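Local coordinates for malonyl-CoA-[acyl-carrier-protein] transacylase (Coxiella burnetii, PDB 3TQE) that probably transfers the malonyl group of malonyl-CoA to holo-acyl carrier protein, releasing free CoA, at residues Q6-V11 with P87-M92; T72-I77 with C279-K284; R79-L84 with T309-L314; V275-G280 with L299-T304. All coordinates share one frame; numbering follows the deposited sequence. Where two conformers were deposited one is given.

Contact 1: residues Q6-V11 with P87-M92; sequences QSFAFV and PKPQVM
Phe-10 and Met-92 (a selenomethionine) pair in parallel where strand 9-12 meets strand 91-94, their CA atoms 4.8 Å apart, and the backbone bond Phe-10 N to Val-91 O joins the strands there. Just before, Gln-90 N donates to Phe-8 O. The side chain of Gln-90 then continues the pairing. CG lies beside its own backbone N (chi1 -80°) and the chain bends at chi2. OE1 accepts from Phe-8 N at 2.9 Å, with the donor in the plane of the carbonyl. A water that also donates to Gln-6 O gives OE1 a second hydrogen bond. The amide plane stands 78° from the Phe-8 ring.

That ring is packed against the proline-rich run before the strand. Pro-89 CA lies over one face, 3.7 Å from the ring centroid, as a CH-pi contact. Pro-87 O approaches the rim atom CZ of Phe-8 near the ring plane, at 3.4 Å. Pro-89 CB touches Phe-8 CE1 at 3.6 Å and Phe-10 CD1 at 4.0 Å, so one proline meets two aromatic rings. On the other face of the sheet, Ala-9 CB meets Val-91 CG1 at 3.6 Å. Ile-268 of helix 261-270 packs on both.

The chemistry implies that a side chain prolongs the pairing of the two strands back past its regular start. The Gln-90 amide offers Phe-8 N the acceptor that a strand neighbour would supply, and two donors hold its oxygen in place.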
loop_
_atom_site.group_PDB
_atom_site.type_symbol
_atom_site.label_atom_id
_atom_site.label_comp_id
_atom_site.label_asym_id
_atom_site.label_seq_id
_atom_site.Cartn_x
_atom_site.Cartn_y
_atom_site.Cartn_z
ATOM N N GLN A 6 23.351 6.942 -5.664
ATOM C CA GLN A 6 22.907 5.822 -4.894
ATOM C C GLN A 6 21.685 5.234 -5.598
ATOM O O GLN A 6 20.813 5.962 -6.074
ATOM C CB GLN A 6 22.509 6.296 -3.493
ATOM C CG GLN A 6 22.226 5.181 -2.509
ATOM C CD GLN A 6 23.432 4.659 -1.760
ATOM O OE1 GLN A 6 24.512 5.249 -1.799
ATOM N NE2 GLN A 6 23.244 3.532 -1.040
ATOM N N SER A 7 21.615 3.916 -5.643
ATOM C CA SER A 7 20.427 3.242 -6.119
ATOM C C SER A 7 19.342 3.392 -5.068
ATOM O O SER A 7 19.633 3.450 -3.879
ATOM C CB SER A 7 20.747 1.782 -6.410
ATOM O OG SER A 7 21.874 1.705 -7.285
ATOM N N PHE A 8 18.099 3.468 -5.529
ATOM C CA PHE A 8 17.004 3.676 -4.600
ATOM C C PHE A 8 15.732 3.102 -5.127
ATOM O O PHE A 8 15.573 2.896 -6.331
ATOM C CB PHE A 8 16.836 5.169 -4.264
ATOM C CG PHE A 8 16.389 6.024 -5.424
ATOM C CD1 PHE A 8 15.091 6.475 -5.507
ATOM C CD2 PHE A 8 17.259 6.363 -6.453
ATOM C CE1 PHE A 8 14.663 7.273 -6.579
ATOM C CE2 PHE A 8 16.845 7.166 -7.524
ATOM C CZ PHE A 8 15.541 7.609 -7.596
ATOM N N ALA A 9 14.830 2.876 -4.183
ATOM C CA ALA A 9 13.523 2.360 -4.469
ATOM C C ALA A 9 12.494 3.355 -3.980
ATOM O O ALA A 9 12.730 4.051 -2.999
ATOM C CB ALA A 9 13.342 1.052 -3.725
ATOM N N PHE A 10 11.383 3.440 -4.693
ATOM C CA PHE A 10 10.217 4.114 -4.181
ATOM C C PHE A 10 9.252 3.099 -3.625
ATOM O O PHE A 10 8.964 2.083 -4.248
ATOM C CB PHE A 10 9.493 4.880 -5.293
ATOM C CG PHE A 10 9.910 6.287 -5.432
ATOM C CD1 PHE A 10 11.193 6.701 -5.160
ATOM C CD2 PHE A 10 8.997 7.204 -5.800
ATOM C CE1 PHE A 10 11.531 8.021 -5.271
ATOM C CE2 PHE A 10 9.361 8.539 -5.926
ATOM C CZ PHE A 10 10.623 8.921 -5.672
ATOM N N VAL A 11 8.760 3.383 -2.437
ATOM C CA VAL A 11 7.745 2.586 -1.804
ATOM C C VAL A 11 6.512 3.416 -1.555
ATOM O O VAL A 11 6.588 4.541 -1.075
ATOM C CB VAL A 11 8.237 1.869 -0.520
ATOM C CG1 VAL A 11 9.323 0.862 -0.905
ATOM C CG2 VAL A 11 8.738 2.829 0.574
ATOM N N PRO A 87 15.199 11.853 -10.184
ATOM C CA PRO A 87 15.397 10.819 -11.177
ATOM C C PRO A 87 14.488 9.628 -10.929
ATOM O O PRO A 87 13.841 9.540 -9.887
ATOM C CB PRO A 87 16.854 10.464 -10.965
ATOM C CG PRO A 87 17.077 10.628 -9.564
ATOM C CD PRO A 87 16.274 11.852 -9.186
ATOM N N LYS A 88 14.479 8.702 -11.870
ATOM C CA LYS A 88 13.631 7.527 -11.732
ATOM C C LYS A 88 14.252 6.588 -10.724
ATOM O O LYS A 88 15.453 6.359 -10.723
ATOM C CB LYS A 88 13.469 6.774 -13.053
ATOM C CG LYS A 88 12.865 7.567 -14.146
ATOM C CD LYS A 88 11.403 7.805 -13.922
ATOM C CE LYS A 88 10.802 8.392 -15.192
ATOM N NZ LYS A 88 9.379 8.741 -15.070
ATOM N N PRO A 89 13.420 5.971 -9.883
ATOM C CA PRO A 89 13.949 4.948 -9.014
ATOM C C PRO A 89 14.332 3.716 -9.822
ATOM O O PRO A 89 13.881 3.526 -10.940
ATOM C CB PRO A 89 12.767 4.604 -8.115
ATOM C CG PRO A 89 11.637 4.968 -8.873
ATOM C CD PRO A 89 11.975 6.155 -9.703
ATOM N N GLN A 90 15.123 2.867 -9.207
ATOM C CA GLN A 90 15.504 1.611 -9.819
ATOM C C GLN A 90 14.415 0.579 -9.737
ATOM O O GLN A 90 14.336 -0.305 -10.573
ATOM C CB GLN A 90 16.758 1.082 -9.158
ATOM C CG GLN A 90 17.990 1.764 -9.705
ATOM C CD GLN A 90 18.007 3.258 -9.523
ATOM O OE1 GLN A 90 18.140 3.738 -8.414
ATOM N NE2 GLN A 90 17.865 3.998 -10.614
ATOM N N VAL A 91 13.579 0.692 -8.710
ATOM C CA VAL A 91 12.490 -0.237 -8.504
ATOM C C VAL A 91 11.429 0.449 -7.676
ATOM O O VAL A 91 11.705 1.416 -6.949
ATOM C CB VAL A 91 13.031 -1.537 -7.838
ATOM C CG1 VAL A 91 13.554 -1.237 -6.463
ATOM C CG2 VAL A 91 12.025 -2.675 -7.846
HETATM N N MSE A 92 10.218 -0.051 -7.792
HETATM C CA MSE A 92 9.087 0.441 -7.024
HETATM C C MSE A 92 8.347 -0.705 -6.389
HETATM O O MSE A 92 8.312 -1.795 -6.933
HETATM C CB MSE A 92 8.128 1.183 -7.950
HETATM C CG MSE A 92 8.693 2.449 -8.559
HETATM SE SE MSE A 92 7.369 3.215 -9.752
HETATM C CE MSE A 92 8.312 4.769 -10.361
HETATM O O HOH W 1 19.991 5.930 -8.608
#

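Contact 2: residues T72-I77 with C279-K284; sequences TADVAI and CGPDNK
Cys-279 and Ile-77 bury the largest areas in this contact, followed by Asp-74. All three lie where helix 63-83 meets the loop that leaves strand 275-278. Cys-279 holds SG anti to its backbone N (chi1 -165°). The sulfur lies 3.8 Å from Ile-77 CG2 and 3.5 Å from Asp-74 O, on the helix backbone. Ile-77 has a second branch on the loop. Its CD1 sits on the Gly-280 backbone, 3.4 Å from Gly-280 C and tight against CA at 3.5 Å.

Asp-74 comes to the same glycine with its carboxylate. OD1 is 3.2 Å from Gly-280 CA and 3.3 Å from Pro-281 CD, so atoms of two loop residues crowd one carboxylate oxygen. OD1 makes its close approach to the bare CA of Gly-280, with no beta carbon in the way. Cys-279 O is also near, 3.3 Å from Asp-74 CG, but no hydrogen bond crosses between the two segments. Ala-73 CB completes the helix side, so Pro-281 CD touches both Ala-73 and Asp-74. Asp-74 also packs on Pro-13, Phe-12 and Ala-101. Farther along, a salt bridge from Lys-284 NZ to Asp-282 OD2 ties the loop to the first residue of helix 284-292.

The side chain of Asp-74 is about 10 Å from that of Ser-96, the predicted active-site serine. The loop at the C-terminal end of strand 275-278 is the first connection of a beta-alpha-beta unit, the repeating element of parallel alpha/beta sheets.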
loop_
_atom_site.group_PDB
_atom_site.type_symbol
_atom_site.label_atom_id
_atom_site.label_comp_id
_atom_site.label_asym_id
_atom_site.label_seq_id
_atom_site.Cartn_x
_atom_site.Cartn_y
_atom_site.Cartn_z
ATOM N N THR A 72 -4.132 9.094 -5.049
ATOM C CA THR A 72 -3.934 10.458 -5.537
ATOM C C THR A 72 -2.790 11.129 -4.787
ATOM O O THR A 72 -1.955 11.773 -5.394
ATOM C CB THR A 72 -5.245 11.239 -5.443
ATOM O OG1 THR A 72 -6.234 10.575 -6.217
ATOM C CG2 THR A 72 -5.077 12.658 -5.976
ATOM N N ALA A 73 -2.751 10.956 -3.481
ATOM C CA ALA A 73 -1.679 11.538 -2.669
ATOM C C ALA A 73 -0.325 10.975 -3.089
ATOM O O ALA A 73 0.639 11.711 -3.259
ATOM C CB ALA A 73 -1.918 11.280 -1.206
ATOM N N ASP A 74 -0.269 9.660 -3.278
ATOM C CA ASP A 74 0.989 9.025 -3.631
ATOM C C ASP A 74 1.444 9.525 -5.007
ATOM O O ASP A 74 2.617 9.818 -5.207
ATOM C CB ASP A 74 0.795 7.523 -3.709
ATOM C CG ASP A 74 0.645 6.817 -2.353
ATOM O OD1 ASP A 74 0.629 7.441 -1.279
ATOM O OD2 ASP A 74 0.527 5.556 -2.407
ATOM N N VAL A 75 0.535 9.579 -5.971
ATOM C CA VAL A 75 0.883 10.032 -7.299
ATOM C C VAL A 75 1.264 11.511 -7.286
ATOM O O VAL A 75 2.186 11.926 -7.961
ATOM C CB VAL A 75 -0.256 9.769 -8.258
ATOM C CG1 VAL A 75 -0.038 10.485 -9.563
ATOM C CG2 VAL A 75 -0.399 8.270 -8.457
ATOM N N ALA A 76 0.563 12.310 -6.503
ATOM C CA ALA A 76 0.918 13.733 -6.379
ATOM C C ALA A 76 2.346 13.891 -5.915
ATOM O O ALA A 76 3.079 14.747 -6.426
ATOM C CB ALA A 76 -0.048 14.438 -5.448
ATOM N N ILE A 77 2.734 13.102 -4.931
ATOM C CA ILE A 77 4.105 13.202 -4.407
ATOM C C ILE A 77 5.101 12.751 -5.445
ATOM O O ILE A 77 6.143 13.377 -5.632
ATOM C CB ILE A 77 4.250 12.448 -3.095
ATOM C CG1 ILE A 77 3.489 13.227 -2.016
ATOM C CG2 ILE A 77 5.723 12.235 -2.732
ATOM C CD1 ILE A 77 3.289 12.479 -0.742
ATOM N N CYS A 279 6.877 7.336 -0.975
ATOM C CA CYS A 279 6.185 8.193 -1.912
ATOM C C CYS A 279 4.717 8.233 -1.569
ATOM O O CYS A 279 3.882 7.649 -2.225
ATOM C CB CYS A 279 6.430 7.722 -3.330
ATOM S SG CYS A 279 5.983 8.927 -4.572
ATOM N N GLY A 280 4.418 8.945 -0.507
ATOM C CA GLY A 280 3.058 9.071 -0.006
ATOM C C GLY A 280 3.079 9.759 1.328
ATOM O O GLY A 280 4.138 10.128 1.856
ATOM N N PRO A 281 1.905 9.946 1.911
ATOM C CA PRO A 281 1.787 10.536 3.225
ATOM C C PRO A 281 2.180 9.546 4.317
ATOM O O PRO A 281 2.177 8.324 4.102
ATOM C CB PRO A 281 0.316 10.839 3.304
ATOM C CG PRO A 281 -0.328 9.744 2.480
ATOM C CD PRO A 281 0.630 9.467 1.382
ATOM N N ASP A 282 2.510 10.078 5.488
ATOM C CA ASP A 282 2.817 9.313 6.684
ATOM C C ASP A 282 4.157 8.591 6.521
ATOM O O ASP A 282 4.789 8.679 5.486
ATOM C CB ASP A 282 1.660 8.384 7.067
ATOM C CG ASP A 282 1.535 8.151 8.564
ATOM O OD1 ASP A 282 2.483 8.483 9.336
ATOM O OD2 ASP A 282 0.481 7.596 8.942
ATOM N N ASN A 283 4.583 7.919 7.566
ATOM C CA ASN A 283 5.861 7.237 7.588
ATOM C C ASN A 283 5.714 5.777 7.998
ATOM O O ASN A 283 6.621 5.186 8.593
ATOM C CB ASN A 283 6.841 7.993 8.472
ATOM C CG ASN A 283 6.415 8.044 9.910
ATOM O OD1 ASN A 283 5.408 7.489 10.297
ATOM N ND2 ASN A 283 7.222 8.733 10.733
ATOM N N LYS A 284 4.571 5.181 7.636
ATOM C CA LYS A 284 4.289 3.821 8.031
ATOM C C LYS A 284 5.262 2.848 7.392
ATOM O O LYS A 284 5.719 1.909 8.035
ATOM C CB LYS A 284 2.847 3.465 7.684
ATOM C CG LYS A 284 1.818 4.296 8.413
ATOM C CD LYS A 284 1.719 3.889 9.836
ATOM C CE LYS A 284 0.476 4.470 10.504
ATOM N NZ LYS A 284 0.749 5.857 10.964
#

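Contact 3: residues R79-L84 with T309-L314; sequences RCWEAL and TAIKRL. With EDO (1,2-ethanediol), chain D.
Trp-81 holds CG anti to its backbone N (chi1 172°), and Ile-311 keeps CG1 beside its own N (chi1 -64°); from there the two side chains run alongside each other with opposite headings. This is helix-helix packing on one side of the four-stranded parallel sheet, with a CH-pi contact in it. It joins the end of helix 63-83 to the C-terminal helix 304-313, and both helices reach Met-277 of the sheet. Ile-311 CG1 lies over one face of the indole, 3.7 Å from the centroid of the six-membered ring. It is shifted toward the rim, with CZ3 of Trp-81 its nearest atom at 3.5 Å.

The rim of the indole is met by two more residues near its plane. Ala-310 CB comes to Trp-81 CZ3 at 3.8 Å, and Leu-314 CD1 to CZ2 at 4.2 Å. Ile-311 also reaches past the ring. Its CD1 touches Leu-84 O at 3.6 Å, at the residue where helix 63-83 has ended. The polar corner of the indole points to another partner, since Trp-81 NE1 donates to Pro-87 O. The Trp-81 and Phe-10 rings meet edge-to-face.

On the same helix the Arg-79 guanidinium bonds Gln-39 and Thr-36 through NH1. Its other edge holds a 1,2-ethanediol, probably from the crystallisation liquor: NE donates to O1 and NH2 to O2, each at 2.8 Å.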
loop_
_atom_site.group_PDB
_atom_site.type_symbol
_atom_site.label_atom_id
_atom_site.label_comp_id
_atom_site.label_asym_id
_atom_site.label_seq_id
_atom_site.Cartn_x
_atom_site.Cartn_y
_atom_site.Cartn_z
ATOM N N ARG A 79 4.766 13.060 -8.587
ATOM C CA ARG A 79 4.844 14.115 -9.568
ATOM C C ARG A 79 5.651 15.299 -9.061
ATOM O O ARG A 79 6.310 15.968 -9.844
ATOM C CB ARG A 79 3.455 14.554 -9.930
ATOM C CG ARG A 79 2.732 13.530 -10.772
ATOM C CD ARG A 79 1.339 13.911 -11.082
ATOM N NE ARG A 79 0.765 12.972 -12.016
ATOM C CZ ARG A 79 -0.459 13.089 -12.511
ATOM N NH1 ARG A 79 -1.242 14.103 -12.139
ATOM N NH2 ARG A 79 -0.890 12.213 -13.409
ATOM N N CYS A 80 5.582 15.557 -7.777
ATOM C CA CYS A 80 6.415 16.606 -7.178
ATOM C C CYS A 80 7.896 16.212 -7.213
ATOM O O CYS A 80 8.740 17.021 -7.512
ATOM C CB CYS A 80 6.010 16.866 -5.746
ATOM S SG CYS A 80 4.444 17.712 -5.593
ATOM N N TRP A 81 8.207 14.969 -6.903
ATOM C CA TRP A 81 9.561 14.453 -7.042
ATOM C C TRP A 81 10.076 14.709 -8.434
ATOM O O TRP A 81 11.179 15.234 -8.596
ATOM C CB TRP A 81 9.566 12.957 -6.759
ATOM C CG TRP A 81 10.832 12.255 -7.047
ATOM C CD1 TRP A 81 11.151 11.629 -8.173
ATOM C CD2 TRP A 81 11.939 12.103 -6.173
ATOM N NE1 TRP A 81 12.387 11.070 -8.077
ATOM C CE2 TRP A 81 12.895 11.339 -6.850
ATOM C CE3 TRP A 81 12.177 12.454 -4.861
ATOM C CZ2 TRP A 81 14.076 10.972 -6.276
ATOM C CZ3 TRP A 81 13.358 12.082 -4.297
ATOM C CH2 TRP A 81 14.278 11.333 -4.994
ATOM N N GLU A 82 9.307 14.348 -9.452
ATOM C CA GLU A 82 9.768 14.545 -10.809
ATOM C C GLU A 82 9.899 16.026 -11.154
ATOM O O GLU A 82 10.878 16.420 -11.780
ATOM C CB GLU A 82 8.873 13.807 -11.787
ATOM C CG GLU A 82 9.004 12.304 -11.605
ATOM C CD GLU A 82 8.756 11.530 -12.858
ATOM O OE1 GLU A 82 7.723 11.799 -13.494
ATOM O OE2 GLU A 82 9.602 10.652 -13.197
ATOM N N ALA A 83 8.960 16.837 -10.684
ATOM C CA ALA A 83 8.961 18.279 -10.961
ATOM C C ALA A 83 10.145 18.979 -10.367
ATOM O O ALA A 83 10.618 19.988 -10.918
ATOM C CB ALA A 83 7.675 18.918 -10.457
ATOM N N LEU A 84 10.627 18.462 -9.250
ATOM C CA LEU A 84 11.739 19.057 -8.521
ATOM C C LEU A 84 13.088 18.487 -8.964
ATOM O O LEU A 84 14.119 18.802 -8.384
ATOM C CB LEU A 84 11.533 18.908 -7.029
ATOM C CG LEU A 84 10.425 19.830 -6.512
ATOM C CD1 LEU A 84 9.954 19.356 -5.147
ATOM C CD2 LEU A 84 10.922 21.267 -6.442
ATOM N N THR A 309 15.971 17.479 -0.349
ATOM C CA THR A 309 16.946 16.797 0.482
ATOM C C THR A 309 17.185 15.364 0.008
ATOM O O THR A 309 18.324 14.911 -0.095
ATOM C CB THR A 309 16.481 16.786 1.924
ATOM O OG1 THR A 309 16.500 18.138 2.392
ATOM C CG2 THR A 309 17.357 15.940 2.817
ATOM N N ALA A 310 16.093 14.672 -0.282
ATOM C CA ALA A 310 16.157 13.302 -0.758
ATOM C C ALA A 310 16.879 13.233 -2.089
ATOM O O ALA A 310 17.661 12.329 -2.313
ATOM C CB ALA A 310 14.758 12.714 -0.863
ATOM N N ILE A 311 16.567 14.133 -3.012
ATOM C CA ILE A 311 17.230 14.136 -4.297
ATOM C C ILE A 311 18.720 14.364 -4.113
ATOM O O ILE A 311 19.555 13.681 -4.708
ATOM C CB ILE A 311 16.630 15.171 -5.229
ATOM C CG1 ILE A 311 15.168 14.832 -5.535
ATOM C CG2 ILE A 311 17.444 15.288 -6.503
ATOM C CD1 ILE A 311 14.413 15.923 -6.274
ATOM N N LYS A 312 19.056 15.306 -3.257
ATOM C CA LYS A 312 20.454 15.619 -3.026
ATOM C C LYS A 312 21.187 14.421 -2.420
ATOM O O LYS A 312 22.352 14.173 -2.751
ATOM C CB LYS A 312 20.560 16.860 -2.135
ATOM C CG LYS A 312 21.963 17.384 -2.060
ATOM C CD LYS A 312 22.052 18.684 -1.287
ATOM C CE LYS A 312 23.464 19.242 -1.403
ATOM N NZ LYS A 312 23.662 20.490 -0.596
ATOM N N ARG A 313 20.530 13.668 -1.556
ATOM C CA ARG A 313 21.133 12.520 -0.901
ATOM C C ARG A 313 21.643 11.494 -1.893
ATOM O O ARG A 313 22.628 10.798 -1.623
ATOM C CB ARG A 313 20.150 11.886 0.075
ATOM C CG ARG A 313 20.782 10.854 0.940
ATOM C CD ARG A 313 20.568 9.507 0.364
ATOM N NE ARG A 313 21.316 8.488 1.094
ATOM C CZ ARG A 313 22.507 7.995 0.752
ATOM N NH1 ARG A 313 23.160 8.431 -0.318
ATOM N NH2 ARG A 313 23.038 7.037 1.501
ATOM N N LEU A 314 21.038 11.436 -3.065
ATOM C CA LEU A 314 21.423 10.434 -4.049
ATOM C C LEU A 314 22.834 10.630 -4.537
ATOM O O LEU A 314 23.468 9.678 -4.926
ATOM C CB LEU A 314 20.467 10.463 -5.217
ATOM C CG LEU A 314 19.073 10.001 -4.859
ATOM C CD1 LEU A 314 18.209 10.152 -6.091
ATOM C CD2 LEU A 314 19.041 8.556 -4.328
HETATM C C1 EDO D . 2.393 9.650 -12.885
HETATM O O1 EDO D . 2.602 11.048 -12.918
HETATM C C2 EDO D . 1.731 9.223 -14.185
HETATM O O2 EDO D . 0.556 10.015 -14.451
#

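Contact 4: residues V275-G280 with L299-T304; sequences VFMECG and LPLTTT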
loop_
_atom_site.group_PDB
_atom_site.type_symbol
_atom_site.label_atom_id
_atom_site.label_comp_id
_atom_site.label_asym_id
_atom_site.label_seq_id
_atom_site.Cartn_x
_atom_site.Cartn_y
_atom_site.Cartn_z
ATOM N N VAL A 275 18.343 2.391 0.007
ATOM C CA VAL A 275 17.755 3.707 0.183
ATOM C C VAL A 275 16.364 3.639 -0.408
ATOM O O VAL A 275 16.174 3.201 -1.531
ATOM C CB VAL A 275 18.539 4.789 -0.541
ATOM C CG1 VAL A 275 17.841 6.110 -0.448
ATOM C CG2 VAL A 275 19.933 4.867 0.051
ATOM N N PHE A 276 15.398 3.979 0.418
ATOM C CA PHE A 276 13.988 3.901 0.063
ATOM C C PHE A 276 13.392 5.288 0.231
ATOM O O PHE A 276 13.684 5.983 1.200
ATOM C CB PHE A 276 13.265 2.950 1.022
ATOM C CG PHE A 276 13.754 1.531 0.938
ATOM C CD1 PHE A 276 13.107 0.600 0.148
ATOM C CD2 PHE A 276 14.894 1.140 1.611
ATOM C CE1 PHE A 276 13.568 -0.691 0.062
ATOM C CE2 PHE A 276 15.360 -0.176 1.508
ATOM C CZ PHE A 276 14.708 -1.066 0.732
HETATM N N MSE A 277 12.526 5.674 -0.689
HETATM C CA MSE A 277 11.787 6.924 -0.572
HETATM C C MSE A 277 10.347 6.542 -0.415
HETATM O O MSE A 277 9.836 5.742 -1.203
HETATM C CB MSE A 277 11.902 7.767 -1.831
HETATM C CG MSE A 277 13.057 8.659 -1.853
HETATM SE SE MSE A 277 14.611 7.609 -2.011
HETATM C CE MSE A 277 15.863 9.075 -2.251
ATOM N N GLU A 278 9.708 7.088 0.604
ATOM C CA GLU A 278 8.319 6.802 0.862
ATOM C C GLU A 278 7.484 7.811 0.094
ATOM O O GLU A 278 7.468 9.011 0.395
ATOM C CB GLU A 278 8.029 6.812 2.358
ATOM C CG GLU A 278 6.597 6.435 2.712
ATOM C CD GLU A 278 6.411 5.768 4.077
ATOM O OE1 GLU A 278 7.319 5.811 4.945
ATOM O OE2 GLU A 278 5.323 5.167 4.266
ATOM N N CYS A 279 6.877 7.336 -0.975
ATOM C CA CYS A 279 6.185 8.193 -1.912
ATOM C C CYS A 279 4.717 8.233 -1.569
ATOM O O CYS A 279 3.882 7.649 -2.225
ATOM C CB CYS A 279 6.430 7.722 -3.330
ATOM S SG CYS A 279 5.983 8.927 -4.572
ATOM N N GLY A 280 4.418 8.945 -0.507
ATOM C CA GLY A 280 3.058 9.071 -0.006
ATOM C C GLY A 280 3.079 9.759 1.328
ATOM O O GLY A 280 4.138 10.128 1.856
ATOM N N LEU A 299 13.543 7.850 3.237
ATOM C CA LEU A 299 13.405 9.277 3.190
ATOM C C LEU A 299 11.971 9.673 2.921
ATOM O O LEU A 299 11.334 9.142 2.036
ATOM C CB LEU A 299 14.283 9.819 2.088
ATOM C CG LEU A 299 15.779 9.538 2.309
ATOM C CD1 LEU A 299 16.507 9.604 0.966
ATOM C CD2 LEU A 299 16.314 10.531 3.275
ATOM N N PRO A 300 11.442 10.601 3.717
ATOM C CA PRO A 300 10.123 11.122 3.474
ATOM C C PRO A 300 10.120 12.155 2.364
ATOM O O PRO A 300 11.140 12.799 2.081
ATOM C CB PRO A 300 9.774 11.789 4.791
ATOM C CG PRO A 300 11.024 12.237 5.310
ATOM C CD PRO A 300 12.069 11.241 4.876
ATOM N N LEU A 301 8.965 12.334 1.753
ATOM C CA LEU A 301 8.827 13.188 0.584
ATOM C C LEU A 301 7.642 14.138 0.685
ATOM O O LEU A 301 7.051 14.497 -0.324
ATOM C CB LEU A 301 8.683 12.330 -0.656
ATOM C CG LEU A 301 9.868 11.446 -1.036
ATOM C CD1 LEU A 301 9.494 10.678 -2.293
ATOM C CD2 LEU A 301 11.151 12.250 -1.250
ATOM N N THR A 302 7.287 14.533 1.890
ATOM C CA THR A 302 6.016 15.205 2.091
ATOM C C THR A 302 6.083 16.733 2.068
ATOM O O THR A 302 5.067 17.400 2.257
ATOM C CB THR A 302 5.390 14.729 3.376
ATOM O OG1 THR A 302 6.371 14.781 4.413
ATOM C CG2 THR A 302 4.859 13.303 3.221
ATOM N N THR A 303 7.260 17.283 1.797
ATOM C CA THR A 303 7.407 18.710 1.551
ATOM C C THR A 303 8.470 18.936 0.513
ATOM O O THR A 303 9.265 18.048 0.220
ATOM C CB THR A 303 7.836 19.487 2.809
ATOM O OG1 THR A 303 9.203 19.158 3.121
ATOM C CG2 THR A 303 6.947 19.200 4.010
ATOM N N THR A 304 8.489 20.132 -0.043
ATOM C CA THR A 304 9.454 20.478 -1.059
ATOM C C THR A 304 10.847 20.318 -0.490
ATOM O O THR A 304 11.721 19.773 -1.156
ATOM C CB THR A 304 9.225 21.900 -1.590
ATOM O OG1 THR A 304 7.955 21.926 -2.226
ATOM C CG2 THR A 304 10.285 22.300 -2.573
HETATM O O HOH W 2 6.777 10.565 2.356
#
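Leu-299 is held to strand 275-278 by two backbone hydrogen bonds: its N donates to Phe-276 O at 2.8 Å, and its O accepts from Glu-278 N at 3.0 Å. This parallel pairing puts Met-277 (a selenomethionine) and Leu-299 on one face; in the conformer given, their side chains run alongside each other. Leu-299 CD1 also touches Val-275 CG1 at 4.0 Å. Leu-301, just past the strand, packs on the same Met-277, with CG beside its backbone N (chi1 -64°) and CD1 3.8 Å from Met-277 CB. Ile-77 and Trp-81 pack on Leu-301 from helix 63-83.

Past the strand end a water replaces direct bonding. It donates to Glu-278 O at 2.6 Å and to Gly-280 O at 2.7 Å, and accepts from Leu-301 N. Thr-302 CG2 rests on Gly-280 O at 3.5 Å. Cys-279 is the centre of an inverse gamma turn between the two residues whose carbonyls share the water.

Farther out, the Glu-278 carboxylate accepts from Leu-285 N and Ala-286 N at the start of helix 284-292. The chemistry thus ties all three members of the beta-alpha-beta unit together. Both N-H donors satisfy the buried carboxylate, and the helix N terminus probably stabilises its charge.

Overall arrangement
From the N terminus, segment 6-11 opens contact 1, which closes at 87-92 and joins neighbouring strands 9-12 and 91-94. Contacts 2 and 3 open inside that loop, on helix 63-83, and close far beyond it, so both cross contact 1. They also cross each other, since contact 2 closes at 279-284 and contact 3 at 309-314. Contact 4 starts at 275-280, shares Cys-279 and Gly-280 with contact 2, and closes at 299-304, nested inside contact 3. Contacts 1 and 4 follow in series and meet in the sheet through strands 9-12 and 275-278. Together they tie four parallel strands to helix 63-83 and the C-terminal helix.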